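Local coordinates for protein putative DsbA oxidoreductase SCO1869 (Streptomyces coelicolor A3, PDB 3GL5) that is of unconfirmed function but, as a DsbA-like member of the thioredoxin superfamily, probably acts as a thiol-disulfide oxidoreductase, at residues E37-L45 against T100-K111; A89-T100 against N127-F135. One frame throughout, in Å; residues are numbered along the deposited sequence.

In the fold
From the N terminus the chain runs through strand 3-9, the Cys13-Cys16 disulfide and helix 14-28 into strand 36-42, within this chain an outermost strand of the four-stranded sheet. Interaction 1 (37-45 with 100-111) closes a loop of 54 residues holding helices 57-64 and 69-85, and lays helix 101-111 along that strand. Interaction 2 (89-100 with 127-135) opens within this loop and ends beyond helix 101-111, so the two cross rather than nest. It spans helices 101-111 and 116-128 and gathers the irregular chain before and after them around a sodium ion. Thr100 belongs to both contacts, and Leu103 packs on Val134 between them.

Interaction 1: E37-L45 against T100-K111; sequences EVVHRSFEL and TFDLHRLLHLAK
Ser42 meets two histidines of the helix. Its OG lies in the plane of the His108 ring, at the edge, hydrogen-bonded to NE2 at 3.0 Å, and its CB sits 3.6 Å from His104 ND1. Both histidines carry CG beside the backbone N (chi1 -74° for His104 and -80° for His108), which helps point their rings at the strand end. The His104 ring reaches between Ser42 and Glu44, with CD2 3.9 Å from Glu44 CG and CE1 3.5 Å from Phe43 O. Glu44 slides past Thr100 in the opposite direction, then crosses Phe101, where Glu44 OE2 comes 3.3 Å from Phe101 CB and Glu44 OE1 lies at the edge of the Phe101 ring. Strand 37-42 and helix 101-111 run nearly antiparallel, 151° between axes 9.1 Å apart; this joins the helical part of a DsbA-like fold to its thioredoxin-type sheet. Two waters bridge the ends: one donates a hydrogen bond to Glu44 OE2 and accepts one from Thr100 N, while the other links His40 O to Lys111 NZ, the latter bond weak. Farther out, Asp10 OD1 bonds both His104 NE2 and Thr100 OG1, and Arg170 forms a salt bridge with Glu44. With a leucine in place of His104, Asp10 OD1 would probably lose a hydrogen-bond partner and the packing between Ser42 and Glu44 be disturbed.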
loop_
_atom_site.group_PDB
_atom_site.type_symbol
_atom_site.label_atom_id
_atom_site.label_comp_id
_atom_site.label_asym_id
_atom_site.label_seq_id
_atom_site.Cartn_x
_atom_site.Cartn_y
_atom_site.Cartn_z
ATOM N N GLU A 37 -6.720 3.943 -6.644
ATOM C CA GLU A 37 -6.513 3.494 -5.269
ATOM C C GLU A 37 -6.123 4.698 -4.404
ATOM O O GLU A 37 -5.234 5.447 -4.772
ATOM C CB GLU A 37 -5.396 2.474 -5.206
ATOM C CG GLU A 37 -5.405 1.711 -3.897
ATOM C CD GLU A 37 -4.052 1.139 -3.506
ATOM O OE1 GLU A 37 -3.082 1.243 -4.316
ATOM O OE2 GLU A 37 -3.973 0.564 -2.379
ATOM N N VAL A 38 -6.802 4.869 -3.267
ATOM C CA VAL A 38 -6.566 5.980 -2.339
ATOM C C VAL A 38 -5.792 5.443 -1.129
ATOM O O VAL A 38 -6.213 4.457 -0.512
ATOM C CB VAL A 38 -7.894 6.589 -1.871
ATOM C CG1 VAL A 38 -7.663 7.726 -0.858
ATOM C CG2 VAL A 38 -8.685 7.084 -3.066
ATOM N N VAL A 39 -4.657 6.062 -0.814
ATOM C CA VAL A 39 -3.827 5.628 0.294
ATOM C C VAL A 39 -3.682 6.847 1.219
ATOM O O VAL A 39 -3.316 7.941 0.753
ATOM C CB VAL A 39 -2.432 5.138 -0.195
ATOM C CG1 VAL A 39 -1.452 4.876 1.014
ATOM C CG2 VAL A 39 -2.563 3.889 -1.037
ATOM N N HIS A 40 -4.008 6.664 2.496
ATOM C CA HIS A 40 -3.852 7.734 3.483
ATOM C C HIS A 40 -2.492 7.660 4.141
ATOM O O HIS A 40 -1.957 6.556 4.348
ATOM C CB HIS A 40 -4.973 7.720 4.529
ATOM C CG HIS A 40 -6.306 8.004 3.945
ATOM N ND1 HIS A 40 -6.613 9.220 3.377
ATOM C CD2 HIS A 40 -7.395 7.208 3.760
ATOM C CE1 HIS A 40 -7.852 9.176 2.902
ATOM N NE2 HIS A 40 -8.348 7.970 3.126
ATOM N N ARG A 41 -1.958 8.842 4.457
ATOM C CA ARG A 41 -0.562 9.054 4.836
ATOM C C ARG A 41 -0.513 10.024 6.008
ATOM O O ARG A 41 -1.301 10.961 6.055
ATOM C CB ARG A 41 0.164 9.732 3.690
ATOM C CG ARG A 41 0.297 8.885 2.478
ATOM C CD ARG A 41 1.484 8.066 2.711
ATOM N NE ARG A 41 1.899 7.458 1.494
ATOM C CZ ARG A 41 3.114 6.977 1.300
ATOM N NH1 ARG A 41 4.061 7.066 2.258
ATOM N NH2 ARG A 41 3.386 6.424 0.133
ATOM N N SER A 42 0.389 9.777 6.953
ATOM C CA SER A 42 0.490 10.584 8.161
ATOM C C SER A 42 1.171 11.915 7.900
ATOM O O SER A 42 2.173 11.972 7.202
ATOM C CB SER A 42 1.353 9.875 9.190
ATOM O OG SER A 42 0.803 8.625 9.540
ATOM N N PHE A 43 0.683 12.962 8.543
ATOM C CA PHE A 43 1.397 14.220 8.596
ATOM C C PHE A 43 1.085 14.869 9.916
ATOM O O PHE A 43 -0.065 14.871 10.330
ATOM C CB PHE A 43 0.921 15.117 7.439
ATOM C CG PHE A 43 1.754 16.387 7.240
ATOM C CD1 PHE A 43 2.736 16.438 6.256
ATOM C CD2 PHE A 43 1.501 17.546 8.000
ATOM C CE1 PHE A 43 3.507 17.617 6.036
ATOM C CE2 PHE A 43 2.243 18.739 7.796
ATOM C CZ PHE A 43 3.262 18.768 6.819
ATOM N N GLU A 44 2.088 15.429 10.596
ATOM C CA GLU A 44 1.801 16.154 11.828
ATOM C C GLU A 44 2.090 17.637 11.590
ATOM O O GLU A 44 3.222 18.013 11.302
ATOM C CB GLU A 44 2.669 15.660 12.998
ATOM C CG GLU A 44 2.205 14.384 13.697
ATOM C CD GLU A 44 3.284 13.841 14.611
ATOM O OE1 GLU A 44 4.298 13.282 14.113
ATOM O OE2 GLU A 44 3.170 14.035 15.832
ATOM N N LEU A 45 1.086 18.478 11.789
ATOM C CA LEU A 45 1.297 19.921 11.751
ATOM C C LEU A 45 2.217 20.378 12.897
ATOM O O LEU A 45 2.985 21.315 12.724
ATOM C CB LEU A 45 -0.042 20.647 11.805
ATOM C CG LEU A 45 -0.807 20.624 10.480
ATOM C CD1 LEU A 45 -2.277 20.894 10.758
ATOM C CD2 LEU A 45 -0.217 21.643 9.467
ATOM N N THR A 100 -0.834 14.766 17.852
ATOM C CA THR A 100 -1.531 13.645 17.132
ATOM C C THR A 100 -0.624 12.427 16.882
ATOM O O THR A 100 -0.978 11.508 16.151
ATOM C CB THR A 100 -2.089 14.099 15.774
ATOM O OG1 THR A 100 -1.022 14.682 14.994
ATOM C CG2 THR A 100 -3.187 15.121 15.981
ATOM N N PHE A 101 0.551 12.434 17.491
ATOM C CA PHE A 101 1.537 11.447 17.189
ATOM C C PHE A 101 0.987 10.035 17.377
ATOM O O PHE A 101 1.105 9.194 16.487
ATOM C CB PHE A 101 2.818 11.640 18.029
ATOM C CG PHE A 101 3.885 10.611 17.722
ATOM C CD1 PHE A 101 4.414 10.492 16.430
ATOM C CD2 PHE A 101 4.353 9.748 18.709
ATOM C CE1 PHE A 101 5.394 9.533 16.140
ATOM C CE2 PHE A 101 5.381 8.797 18.409
ATOM C CZ PHE A 101 5.871 8.694 17.124
ATOM N N ASP A 102 0.418 9.791 18.554
ATOM C CA ASP A 102 -0.173 8.503 18.913
ATOM C C ASP A 102 -1.394 8.138 18.062
ATOM O O ASP A 102 -1.600 6.950 17.710
ATOM C CB ASP A 102 -0.511 8.487 20.407
ATOM C CG ASP A 102 0.754 8.421 21.268
ATOM O OD1 ASP A 102 1.760 7.889 20.753
ATOM O OD2 ASP A 102 0.769 8.910 22.421
ATOM N N LEU A 103 -2.184 9.148 17.707
ATOM C CA LEU A 103 -3.279 8.908 16.789
ATOM C C LEU A 103 -2.726 8.357 15.478
ATOM O O LEU A 103 -3.241 7.400 14.926
ATOM C CB LEU A 103 -4.057 10.213 16.553
ATOM C CG LEU A 103 -5.113 10.619 17.588
ATOM C CD1 LEU A 103 -4.472 10.998 18.912
ATOM C CD2 LEU A 103 -5.885 11.791 17.062
ATOM N N HIS A 104 -1.657 8.960 14.980
ATOM C CA HIS A 104 -1.078 8.507 13.743
ATOM C C HIS A 104 -0.503 7.093 13.825
ATOM O O HIS A 104 -0.633 6.332 12.864
ATOM C CB HIS A 104 -0.054 9.515 13.203
ATOM C CG HIS A 104 -0.691 10.742 12.614
ATOM N ND1 HIS A 104 -1.360 10.722 11.408
ATOM C CD2 HIS A 104 -0.784 12.018 13.078
ATOM C CE1 HIS A 104 -1.813 11.936 11.133
ATOM N NE2 HIS A 104 -1.466 12.743 12.121
ATOM N N ARG A 105 0.126 6.757 14.945
ATOM C CA ARG A 105 0.626 5.386 15.163
ATOM C C ARG A 105 -0.521 4.382 15.107
ATOM O O ARG A 105 -0.413 3.334 14.433
ATOM C CB ARG A 105 1.392 5.272 16.485
ATOM C CG ARG A 105 2.651 6.158 16.493
ATOM C CD ARG A 105 3.620 5.796 17.600
ATOM N NE ARG A 105 3.031 5.937 18.948
ATOM C CZ ARG A 105 2.690 4.916 19.746
ATOM N NH1 ARG A 105 2.841 3.644 19.368
ATOM N NH2 ARG A 105 2.203 5.165 20.938
ATOM N N LEU A 106 -1.637 4.745 15.740
ATOM C CA LEU A 106 -2.849 3.920 15.695
ATOM C C LEU A 106 -3.477 3.866 14.320
ATOM O O LEU A 106 -4.066 2.839 13.973
ATOM C CB LEU A 106 -3.890 4.367 16.719
ATOM C CG LEU A 106 -3.619 4.042 18.188
ATOM C CD1 LEU A 106 -4.792 4.655 18.962
ATOM C CD2 LEU A 106 -3.494 2.526 18.486
ATOM N N LEU A 107 -3.362 4.949 13.523
ATOM C CA LEU A 107 -3.825 4.882 12.140
ATOM C C LEU A 107 -3.033 3.827 11.344
ATOM O O LEU A 107 -3.576 3.201 10.440
ATOM C CB LEU A 107 -3.789 6.242 11.443
ATOM C CG LEU A 107 -4.877 7.217 11.938
ATOM C CD1 LEU A 107 -4.545 8.672 11.553
ATOM C CD2 LEU A 107 -6.266 6.846 11.358
ATOM N N HIS A 108 -1.753 3.685 11.658
ATOM C CA HIS A 108 -0.926 2.674 11.024
ATOM C C HIS A 108 -1.269 1.264 11.495
ATOM O O HIS A 108 -1.336 0.377 10.686
ATOM C CB HIS A 108 0.573 3.003 11.154
ATOM C CG HIS A 108 1.025 4.012 10.148
ATOM N ND1 HIS A 108 1.623 3.665 8.958
ATOM C CD2 HIS A 108 0.878 5.360 10.114
ATOM C CE1 HIS A 108 1.869 4.756 8.251
ATOM N NE2 HIS A 108 1.429 5.799 8.936
ATOM N N LEU A 109 -1.521 1.058 12.772
ATOM C CA LEU A 109 -2.222 -0.178 13.206
ATOM C C LEU A 109 -3.448 -0.499 12.335
ATOM O O LEU A 109 -3.520 -1.569 11.696
ATOM C CB LEU A 109 -2.610 -0.115 14.685
ATOM C CG LEU A 109 -3.487 -1.265 15.221
ATOM C CD1 LEU A 109 -2.903 -2.666 14.881
ATOM C CD2 LEU A 109 -3.649 -1.122 16.715
ATOM N N ALA A 110 -4.387 0.445 12.266
ATOM C CA ALA A 110 -5.526 0.347 11.338
ATOM C C ALA A 110 -5.156 0.055 9.873
ATOM O O ALA A 110 -5.817 -0.741 9.219
ATOM C CB ALA A 110 -6.411 1.635 11.414
ATOM N N LYS A 111 -4.124 0.705 9.336
ATOM C CA LYS A 111 -3.822 0.565 7.896
ATOM C C LYS A 111 -3.441 -0.896 7.638
ATOM O O LYS A 111 -3.733 -1.491 6.559
ATOM C CB LYS A 111 -2.683 1.513 7.506
ATOM C CG LYS A 111 -2.126 1.337 6.083
ATOM C CD LYS A 111 -0.695 1.875 5.978
ATOM C CE LYS A 111 -0.528 2.669 4.686
ATOM N NZ LYS A 111 0.883 2.718 4.187
HETATM O O HOH W 1 0.509 5.754 4.919
HETATM O O HOH W 2 1.635 15.958 16.592
#

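Interaction 2: A89-T100 against N127-F135. With NA (sodium ion), chain B; ACT (acetate ion), chain C.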
loop_
_atom_site.group_PDB
_atom_site.type_symbol
_atom_site.label_atom_id
_atom_site.label_comp_id
_atom_site.label_asym_id
_atom_site.label_seq_id
_atom_site.Cartn_x
_atom_site.Cartn_y
_atom_site.Cartn_z
ATOM N N ALA A 89 -20.399 16.906 10.202
ATOM C CA ALA A 89 -20.602 17.634 11.436
ATOM C C ALA A 89 -19.320 18.398 11.795
ATOM O O ALA A 89 -18.206 17.940 11.504
ATOM C CB ALA A 89 -20.947 16.647 12.539
ATOM N N TYR A 90 -19.470 19.554 12.432
ATOM C CA TYR A 90 -18.323 20.387 12.783
ATOM C C TYR A 90 -18.748 21.358 13.886
ATOM O O TYR A 90 -19.550 22.264 13.617
ATOM C CB TYR A 90 -17.864 21.176 11.582
ATOM C CG TYR A 90 -16.552 21.881 11.793
ATOM C CD1 TYR A 90 -15.355 21.308 11.377
ATOM C CD2 TYR A 90 -16.500 23.128 12.426
ATOM C CE1 TYR A 90 -14.087 21.979 11.577
ATOM C CE2 TYR A 90 -15.266 23.796 12.647
ATOM C CZ TYR A 90 -14.069 23.217 12.223
ATOM O OH TYR A 90 -12.881 23.873 12.433
ATOM N N ARG A 91 -18.254 21.153 15.113
ATOM C CA ARG A 91 -18.537 22.085 16.223
ATOM C C ARG A 91 -17.797 23.389 16.064
ATOM O O ARG A 91 -16.582 23.401 15.921
ATOM C CB ARG A 91 -18.180 21.481 17.560
ATOM C CG ARG A 91 -18.952 20.232 17.771
ATOM C CD ARG A 91 -18.476 19.502 18.983
ATOM N NE ARG A 91 -19.227 19.998 20.121
ATOM C CZ ARG A 91 -20.506 19.686 20.363
ATOM N NH1 ARG A 91 -21.178 18.862 19.558
ATOM N NH2 ARG A 91 -21.115 20.205 21.419
ATOM N N THR A 92 -18.547 24.492 16.066
ATOM C CA THR A 92 -17.961 25.825 15.848
ATOM C C THR A 92 -17.532 26.492 17.155
ATOM O O THR A 92 -17.099 27.644 17.152
ATOM C CB THR A 92 -18.920 26.765 15.075
ATOM O OG1 THR A 92 -20.199 26.778 15.725
ATOM C CG2 THR A 92 -19.112 26.256 13.661
ATOM N N ARG A 93 -17.631 25.756 18.260
ATOM C CA ARG A 93 -17.306 26.273 19.559
ATOM C C ARG A 93 -16.637 25.224 20.420
ATOM O O ARG A 93 -17.004 24.046 20.391
ATOM C CB ARG A 93 -18.582 26.718 20.269
ATOM C CG ARG A 93 -18.629 28.163 20.619
ATOM C CD ARG A 93 -18.753 28.977 19.380
ATOM N NE ARG A 93 -19.082 30.359 19.663
ATOM C CZ ARG A 93 -19.599 31.172 18.755
ATOM N NH1 ARG A 93 -19.890 32.433 19.070
ATOM N NH2 ARG A 93 -19.818 30.716 17.520
ATOM N N ASP A 94 -15.665 25.685 21.198
ATOM C CA ASP A 94 -15.032 24.915 22.268
ATOM C C ASP A 94 -14.257 23.723 21.804
ATOM O O ASP A 94 -14.117 22.784 22.571
ATOM C CB ASP A 94 -16.049 24.425 23.305
ATOM C CG ASP A 94 -16.846 25.551 23.923
ATOM O OD1 ASP A 94 -16.301 26.668 24.142
ATOM O OD2 ASP A 94 -18.044 25.306 24.182
ATOM N N ARG A 95 -13.788 23.734 20.563
ATOM C CA ARG A 95 -12.865 22.694 20.090
ATOM C C ARG A 95 -11.505 22.864 20.756
ATOM O O ARG A 95 -11.140 23.963 21.203
ATOM C CB ARG A 95 -12.711 22.749 18.583
ATOM C CG ARG A 95 -14.002 22.347 17.758
ATOM C CD ARG A 95 -13.657 21.826 16.338
ATOM N NE ARG A 95 -12.805 22.760 15.597
ATOM C CZ ARG A 95 -11.474 22.687 15.546
ATOM N NH1 ARG A 95 -10.817 21.720 16.199
ATOM N NH2 ARG A 95 -10.795 23.603 14.843
ATOM N N ASP A 96 -10.796 21.749 20.882
ATOM C CA ASP A 96 -9.470 21.758 21.455
ATOM C C ASP A 96 -8.487 21.248 20.413
ATOM O O ASP A 96 -8.868 20.847 19.293
ATOM C CB ASP A 96 -9.412 20.969 22.769
ATOM C CG ASP A 96 -9.641 19.454 22.584
ATOM O OD1 ASP A 96 -10.153 18.999 21.539
ATOM O OD2 ASP A 96 -9.313 18.701 23.526
ATOM N N HIS A 97 -7.213 21.283 20.773
ATOM C CA HIS A 97 -6.162 21.013 19.844
ATOM C C HIS A 97 -4.961 20.477 20.618
ATOM O O HIS A 97 -4.613 21.023 21.656
ATOM C CB HIS A 97 -5.816 22.327 19.145
ATOM C CG HIS A 97 -4.560 22.273 18.350
ATOM N ND1 HIS A 97 -4.552 22.294 16.968
ATOM C CD2 HIS A 97 -3.262 22.224 18.733
ATOM C CE1 HIS A 97 -3.300 22.244 16.536
ATOM N NE2 HIS A 97 -2.501 22.187 17.588
ATOM N N GLY A 98 -4.309 19.435 20.088
ATOM C CA GLY A 98 -3.157 18.809 20.760
ATOM C C GLY A 98 -2.270 17.990 19.834
ATOM O O GLY A 98 -2.341 18.087 18.594
ATOM N N SER A 99 -1.398 17.204 20.451
ATOM C CA SER A 99 -0.480 16.340 19.736
ATOM C C SER A 99 -1.236 15.167 19.065
ATOM O O SER A 99 -2.184 14.624 19.655
ATOM C CB SER A 99 0.563 15.819 20.736
ATOM O OG SER A 99 1.121 14.591 20.267
ATOM N N THR A 100 -0.834 14.766 17.852
ATOM C CA THR A 100 -1.531 13.645 17.132
ATOM C C THR A 100 -0.624 12.427 16.882
ATOM O O THR A 100 -0.978 11.508 16.151
ATOM C CB THR A 100 -2.089 14.099 15.774
ATOM O OG1 THR A 100 -1.022 14.682 14.994
ATOM C CG2 THR A 100 -3.187 15.121 15.981
ATOM N N ASN A 127 -12.565 14.244 16.858
ATOM C CA ASN A 127 -12.025 15.605 16.954
ATOM C C ASN A 127 -13.084 16.734 16.727
ATOM O O ASN A 127 -13.330 17.559 17.619
ATOM C CB ASN A 127 -10.746 15.786 16.092
ATOM C CG ASN A 127 -9.948 17.051 16.482
ATOM O OD1 ASN A 127 -9.996 17.502 17.643
ATOM N ND2 ASN A 127 -9.236 17.641 15.507
ATOM N N PHE A 128 -13.740 16.716 15.565
ATOM C CA PHE A 128 -14.531 17.847 15.074
ATOM C C PHE A 128 -16.027 17.787 15.368
ATOM O O PHE A 128 -16.675 18.833 15.456
ATOM C CB PHE A 128 -14.295 18.034 13.562
ATOM C CG PHE A 128 -12.859 18.390 13.209
ATOM C CD1 PHE A 128 -12.354 19.649 13.493
ATOM C CD2 PHE A 128 -12.008 17.447 12.598
ATOM C CE1 PHE A 128 -11.018 19.978 13.174
ATOM C CE2 PHE A 128 -10.699 17.777 12.266
ATOM C CZ PHE A 128 -10.193 19.070 12.571
ATOM N N ALA A 129 -16.568 16.584 15.549
ATOM C CA ALA A 129 -18.012 16.394 15.806
ATOM C C ALA A 129 -18.350 16.246 17.273
ATOM O O ALA A 129 -19.465 16.416 17.678
ATOM C CB ALA A 129 -18.554 15.191 15.024
ATOM N N ASP A 130 -17.366 15.972 18.084
ATOM C CA ASP A 130 -17.599 15.401 19.376
ATOM C C ASP A 130 -16.989 16.325 20.421
ATOM O O ASP A 130 -15.868 16.803 20.243
ATOM C CB ASP A 130 -16.820 14.096 19.330
ATOM C CG ASP A 130 -17.304 13.072 20.292
ATOM O OD1 ASP A 130 -17.707 13.435 21.422
ATOM O OD2 ASP A 130 -17.204 11.882 19.925
ATOM N N GLU A 131 -17.702 16.549 21.522
ATOM C CA GLU A 131 -17.269 17.473 22.590
ATOM C C GLU A 131 -16.108 16.907 23.426
ATOM O O GLU A 131 -15.225 17.660 23.861
ATOM C CB GLU A 131 -18.488 17.858 23.439
ATOM C CG GLU A 131 -18.232 18.596 24.721
ATOM C CD GLU A 131 -19.524 18.846 25.518
ATOM O OE1 GLU A 131 -20.623 18.467 25.033
ATOM O OE2 GLU A 131 -19.446 19.418 26.638
ATOM N N ARG A 132 -16.076 15.579 23.593
ATOM C CA ARG A 132 -14.930 14.922 24.204
ATOM C C ARG A 132 -13.672 15.069 23.349
ATOM O O ARG A 132 -13.706 14.929 22.120
ATOM C CB ARG A 132 -15.208 13.444 24.466
ATOM C CG ARG A 132 -16.263 13.211 25.528
ATOM C CD ARG A 132 -16.773 11.788 25.492
ATOM N NE ARG A 132 -17.704 11.594 24.380
ATOM C CZ ARG A 132 -18.352 10.458 24.127
ATOM N NH1 ARG A 132 -18.156 9.384 24.889
ATOM N NH2 ARG A 132 -19.181 10.393 23.091
ATOM N N SER A 133 -12.558 15.342 24.017
ATOM C CA SER A 133 -11.264 15.499 23.371
ATOM C C SER A 133 -10.702 14.155 22.903
ATOM O O SER A 133 -10.895 13.117 23.557
ATOM C CB SER A 133 -10.283 16.154 24.341
ATOM O OG SER A 133 -9.008 16.286 23.755
ATOM N N VAL A 134 -10.038 14.181 21.757
ATOM C CA VAL A 134 -9.205 13.067 21.322
ATOM C C VAL A 134 -7.747 13.199 21.789
ATOM O O VAL A 134 -6.905 12.347 21.448
ATOM C CB VAL A 134 -9.238 12.875 19.796
ATOM C CG1 VAL A 134 -10.671 12.656 19.328
ATOM C CG2 VAL A 134 -8.592 14.036 19.069
ATOM N N PHE A 135 -7.428 14.247 22.546
ATOM C CA PHE A 135 -6.004 14.526 22.884
ATOM C C PHE A 135 -5.642 14.134 24.313
ATOM O O PHE A 135 -6.462 14.245 25.220
ATOM C CB PHE A 135 -5.650 15.996 22.621
ATOM C CG PHE A 135 -5.964 16.450 21.210
ATOM C CD1 PHE A 135 -5.130 16.080 20.144
ATOM C CD2 PHE A 135 -7.098 17.229 20.947
ATOM C CE1 PHE A 135 -5.413 16.503 18.812
ATOM C CE2 PHE A 135 -7.403 17.638 19.638
ATOM C CZ PHE A 135 -6.556 17.282 18.569
HETATM NA NA NA B . -13.365 16.260 20.239
HETATM C C ACT C . -7.059 22.768 14.707
HETATM O O ACT C . -6.718 21.887 15.518
HETATM O OXT ACT C . -8.261 23.047 14.766
HETATM C CH3 ACT C . -6.080 23.423 13.762
HETATM O O HOH W 3 -21.433 17.584 16.687
HETATM O O HOH W 4 -8.000 20.074 16.670
HETATM O O HOH W 5 -11.514 19.810 18.184
HETATM O O HOH W 6 -10.850 16.764 20.461
HETATM O O HOH W 7 -13.199 18.204 22.269
#
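Arg91 N and Phe128 O form a nearly straight hydrogen bond of 2.8 Å (175° at the hydrogen). Water 3 adds a bridge, from Arg91 NH1 to Ala129 O. Asp96 and Ser133 pair through OD2 and OG, though the modelled closeness leaves the details doubtful; Ser133 OG accepts from Phe135 N in an ST turn. Among the aromatic contacts, Phe135 lays one face under the backbone of His97 and Gly98, with Gly98 CA 3.8 Å from the ring centroid in a CH-pi contact. Val134 CG2 covers the opposite face. Arg95, bent at chi3 (-53°), brings its guanidinium face under Phe128 CE1, 3.5 Å from NH1, while the Tyr90 ring is near parallel to Phe128 but slid aside. Ionic groups complete the contact: acetate, probably from the crystallisation liquor, is held by Arg95 NH2 and His97 ND1. Sodium takes the carbonyl oxygens of Gly126, Asn127, Asp130 and Arg132 plus waters 6 and 7, both of which donate to Asp96 OD1. Glu76 pairs with Arg95. The contact joins the C-terminal end of helix 116-128 to strand 96-97 and the loop before it, with Pro14 and Tyr17 of helix 14-28 against Tyr90 and Phe128.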